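Local coordinates for histidine triad (HIT) protein (Clostridium difficile, PDB 4EGU) that probably acts as a nucleotide hydrolase or transferase of the histidine triad family and binds guanosine monophosphate and zinc, at the interface of chains A and B. Coordinates in Å, arbitrary orientation; residue numbers count along the deposited sequence, not the author numbering. Chains: chain A/B, histidine triad (HIT) protein.

Contact 1: the interface of chains A and B. Residues chain A 85, 87, 106, 115; chain B 85-87, 114.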
# COMPACT_ATOMS: atom_id res chain seq x y z
N ARG A 85 -1.27 7.33 -5.42
CA ARG A 85 -1.07 6.81 -4.07
C ARG A 85 -1.83 5.50 -3.93
O ARG A 85 -2.94 5.35 -4.46
CB ARG A 85 -1.57 7.83 -3.04
CG ARG A 85 -1.26 7.47 -1.60
CD ARG A 85 -1.64 8.59 -0.65
NE ARG A 85 -0.86 9.78 -0.92
CZ ARG A 85 -1.23 11.02 -0.64
NH1 ARG A 85 -2.38 11.26 -0.04
NH2 ARG A 85 -0.46 12.01 -1.02
N ILE A 87 -3.17 2.79 -0.98
CA ILE A 87 -3.50 2.72 0.44
C ILE A 87 -4.19 1.38 0.76
O ILE A 87 -5.14 0.97 0.08
CB ILE A 87 -4.42 3.87 0.87
CG1 ILE A 87 -3.86 5.23 0.45
CG2 ILE A 87 -4.62 3.81 2.40
CD1 ILE A 87 -4.53 5.78 -0.78
N LEU A 106 -5.45 6.23 -5.59
CA LEU A 106 -5.87 7.63 -5.78
C LEU A 106 -4.96 8.27 -6.81
O LEU A 106 -3.74 8.17 -6.70
CB LEU A 106 -5.76 8.42 -4.48
CG LEU A 106 -6.56 7.87 -3.30
CD1 LEU A 106 -6.39 8.80 -2.10
CD2 LEU A 106 -8.02 7.65 -3.58
N GLU A 115 -2.87 12.42 6.21
CA GLU A 115 -2.51 12.04 7.58
C GLU A 115 -1.70 13.12 8.27
O GLU A 115 -1.59 13.12 9.49
CB GLU A 115 -1.80 10.69 7.60
CG GLU A 115 -2.70 9.52 7.25
CD GLU A 115 -2.94 9.33 5.77
OE1 GLU A 115 -3.78 8.46 5.50
OE2 GLU A 115 -2.32 9.99 4.91
N ARG B 85 -2.50 1.47 8.88
CA ARG B 85 -2.63 1.87 7.47
C ARG B 85 -1.29 1.73 6.78
O ARG B 85 -0.25 2.04 7.36
CB ARG B 85 -3.16 3.31 7.41
CG ARG B 85 -3.38 3.85 6.00
CD ARG B 85 -4.09 5.18 5.99
NE ARG B 85 -5.45 5.02 6.50
CZ ARG B 85 -6.23 5.99 6.96
NH1 ARG B 85 -5.79 7.24 7.00
NH2 ARG B 85 -7.46 5.67 7.38
N VAL B 86 -1.33 1.28 5.53
CA VAL B 86 -0.14 1.11 4.70
C VAL B 86 -0.29 2.04 3.49
O VAL B 86 -1.32 2.01 2.81
CB VAL B 86 -0.06 -0.35 4.22
CG1 VAL B 86 1.11 -0.54 3.28
CG2 VAL B 86 0.02 -1.30 5.41
N ILE B 87 0.73 2.85 3.22
CA ILE B 87 0.69 3.83 2.13
C ILE B 87 1.94 3.76 1.29
O ILE B 87 3.06 3.75 1.82
CB ILE B 87 0.54 5.28 2.68
CG1 ILE B 87 -0.75 5.41 3.49
CG2 ILE B 87 0.59 6.28 1.54
CD1 ILE B 87 -0.87 6.72 4.23
N TYR B 114 -10.53 9.58 4.70
CA TYR B 114 -10.57 10.57 3.63
C TYR B 114 -12.02 10.86 3.23
O TYR B 114 -12.80 9.94 2.96
CB TYR B 114 -9.77 10.14 2.40
CG TYR B 114 -8.41 9.53 2.67
CD1 TYR B 114 -7.82 8.71 1.74
CD2 TYR B 114 -7.71 9.77 3.86
CE1 TYR B 114 -6.60 8.13 1.95
CE2 TYR B 114 -6.47 9.20 4.09
CZ TYR B 114 -5.93 8.36 3.12
OH TYR B 114 -4.71 7.75 3.28
O HOH W 1 -2.96 9.46 2.19

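Contact 2: the interface of chains A and B. Residues chain A 60-61, 63-64; chain B 60-61, 63-64.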
# COMPACT_ATOMS: atom_id res chain seq x y z
N MET A 60 1.01 -14.38 0.26
CA MET A 60 1.17 -12.95 0.10
C MET A 60 1.41 -12.54 -1.35
O MET A 60 1.31 -11.38 -1.66
CB MET A 60 2.30 -12.42 1.00
CG MET A 60 2.19 -10.93 1.32
SD MET A 60 0.72 -10.46 2.22
CE MET A 60 1.06 -11.18 3.82
N ASP A 61 1.64 -13.49 -2.24
CA ASP A 61 1.75 -13.18 -3.65
C ASP A 61 0.49 -12.52 -4.20
O ASP A 61 0.57 -11.85 -5.23
CB ASP A 61 2.13 -14.42 -4.48
CG ASP A 61 1.22 -15.63 -4.25
OD1 ASP A 61 0.23 -15.56 -3.49
OD2 ASP A 61 1.51 -16.68 -4.86
N VAL A 63 -0.79 -9.97 -3.02
CA VAL A 63 -0.46 -8.54 -2.93
C VAL A 63 0.47 -8.12 -4.09
O VAL A 63 0.30 -7.03 -4.64
CB VAL A 63 0.13 -8.20 -1.55
CG1 VAL A 63 0.57 -6.75 -1.49
CG2 VAL A 63 -0.91 -8.48 -0.46
N SER A 64 1.42 -8.96 -4.49
CA SER A 64 2.24 -8.63 -5.64
C SER A 64 1.38 -8.57 -6.91
O SER A 64 1.55 -7.66 -7.72
CB SER A 64 3.44 -9.55 -5.77
OG SER A 64 3.04 -10.85 -5.90
N MET B 60 7.96 -7.58 -9.09
CA MET B 60 7.00 -7.00 -8.15
C MET B 60 6.89 -7.77 -6.83
O MET B 60 6.36 -7.23 -5.86
CB MET B 60 5.62 -6.90 -8.80
CG MET B 60 4.68 -5.96 -8.06
SD MET B 60 5.24 -4.28 -7.94
CE MET B 60 5.04 -3.77 -9.66
N ASP B 61 7.41 -9.01 -6.72
CA ASP B 61 7.34 -9.71 -5.44
C ASP B 61 8.12 -9.06 -4.28
O ASP B 61 7.90 -9.41 -3.10
CB ASP B 61 7.60 -11.20 -5.63
CG ASP B 61 6.50 -11.88 -6.43
OD1 ASP B 61 5.44 -12.24 -5.84
OD2 ASP B 61 6.65 -12.00 -7.65
N VAL B 63 7.28 -6.31 -3.25
CA VAL B 63 6.15 -5.71 -2.52
C VAL B 63 5.47 -6.76 -1.63
O VAL B 63 5.08 -6.45 -0.50
CB VAL B 63 5.16 -5.05 -3.48
CG1 VAL B 63 3.96 -4.51 -2.74
CG2 VAL B 63 5.84 -3.93 -4.23
N SER B 64 5.35 -8.00 -2.06
CA SER B 64 4.84 -9.04 -1.17
C SER B 64 5.75 -9.26 0.01
O SER B 64 5.27 -9.41 1.14
CB SER B 64 4.69 -10.38 -1.88
OG SER B 64 3.80 -10.24 -2.94

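Contact 1: the interface of chains A and B
A:Glu115 and B:Arg85 meet through a bend in each side chain. In A:Glu115, chi2 of 80° turns the carboxylate towards chain B. In B:Arg85 the chain runs out extended and then folds at chi3 (-66°), which brings its guanidinium round to meet the acid from the opposite direction. The result is a salt bridge in which NH1 of B:Arg85 lies 2.8 Å from the carboxylate oxygen OE1 of A:Glu115. That N-H arrives on the anti lone pair of OE1, and the oxygen sits slightly out of the guanidinium plane.

The same oxygen serves a second donor. The phenol OH of B:Tyr114 takes the syn lone pair in a short hydrogen bond of 2.5 Å to OE1 of A:Glu115. Carboxylate and ring planes stand 78° apart, with OE1 at the ring's edge. Two donors from chain B thus fix one carboxylate oxygen, and the nearby arginine would be expected to stabilise its negative charge.

Carbon contacts surround this polar knot in this patch. The CD1 methyl of B:Ile87 rests against the carboxylate of A:Glu115, 3.7 Å from its carbon CD. Isoleucine and arginine pack in reciprocal pairs, alongside one another and pointing the same way: CG2 of A:Ile87 touches CG of B:Arg85, and CG of A:Arg85 touches CG2 of B:Ile87. A:Leu106 lays its CD1 methyl against the CD1–CE1 side of the tyrosine ring.

Beneath these side chains, the two copies of strand 84-90 form an antiparallel bridge at A:Ile87 and B:Ile87, a continuous-sheet contact typical of histidine triad dimers and probably the biological one here. A water completes the network, 2.7 Å from OH of B:Tyr114 and 2.8 Å from OE2, the other carboxylate oxygen of A:Glu115.

Contact 2: the interface of chains A and B
Hydrogen bonds dominate where A:Ser64 and B:Asp61 meet, at the start of helix 61-77 in each chain. The hydroxyl OG of A:Ser64 lies 2.8 Å from the carboxylate oxygen OD1 of B:Asp61, approaching from above the carboxylate plane. Within its own chain, OG of A:Ser64 is also 2.8 Å from the backbone O of A:Asp61. Both acceptors are at donor distance, so the single O-H must be shared between them or alternate. With chi1 at 60°, this hydroxyl stands between its backbone N and carbonyl carbon, a setting from which it touches both its own helix turn and the neighbouring acid.

B:Ser64 has chi1 at -60°, a placement that is doubtful because its OG lies too near CB of A:Ser64. As modelled, OG of B:Ser64 forms a hydrogen bond of 3.0 Å to the backbone O of A:Met60, reached from above the carbonyl plane. With the same doubt, this OG could accept from the backbone N of A:Ser64, 3.1 Å away. OG of A:Ser64 and OG of B:Ser64, also 3.1 Å apart, may form a hydroxyl-to-hydroxyl bond of undecided direction.

Apolar contact is slight: CB of A:Ser64 comes within 3.9 Å of the carboxylate carbon CG of B:Asp61. In van der Waals contact, the CG methylenes of A:Met60 and B:Met60 brush the carbonyl oxygens of B:Ser64 and A:Ser64 respectively. The small serine side chains probably allow the two helix starts to come close.

Electrostatically, the two aspartates have like charge but stay apart: OD2 of A:Asp61 and OD1 of B:Asp61 are 6.0 Å from each other. This polar helix-to-helix seam joins the two subunits and probably fixes how their helices are set against each other in the dimer.

Contact 1 and contact 2 are parts of one two-fold interface, with the centres of their C-alpha atoms about 18 Å apart. They share no residue: contact 1 draws on strands 84-90 and 103-107 and the 3-10 helix 114-116, contact 2 on the start of helix 61-77 and the residue before it. Sheet pairing and helix packing thus clasp the same two subunits at separate places. Their centres lie about 10 Å (contact 1) and 13 Å (contact 2) from A:His102, the predicted nucleotidylated histidine. Strand 103-107 reaches both contact 1 and the histidine triad motif, and dimerisation may steady the active site through it.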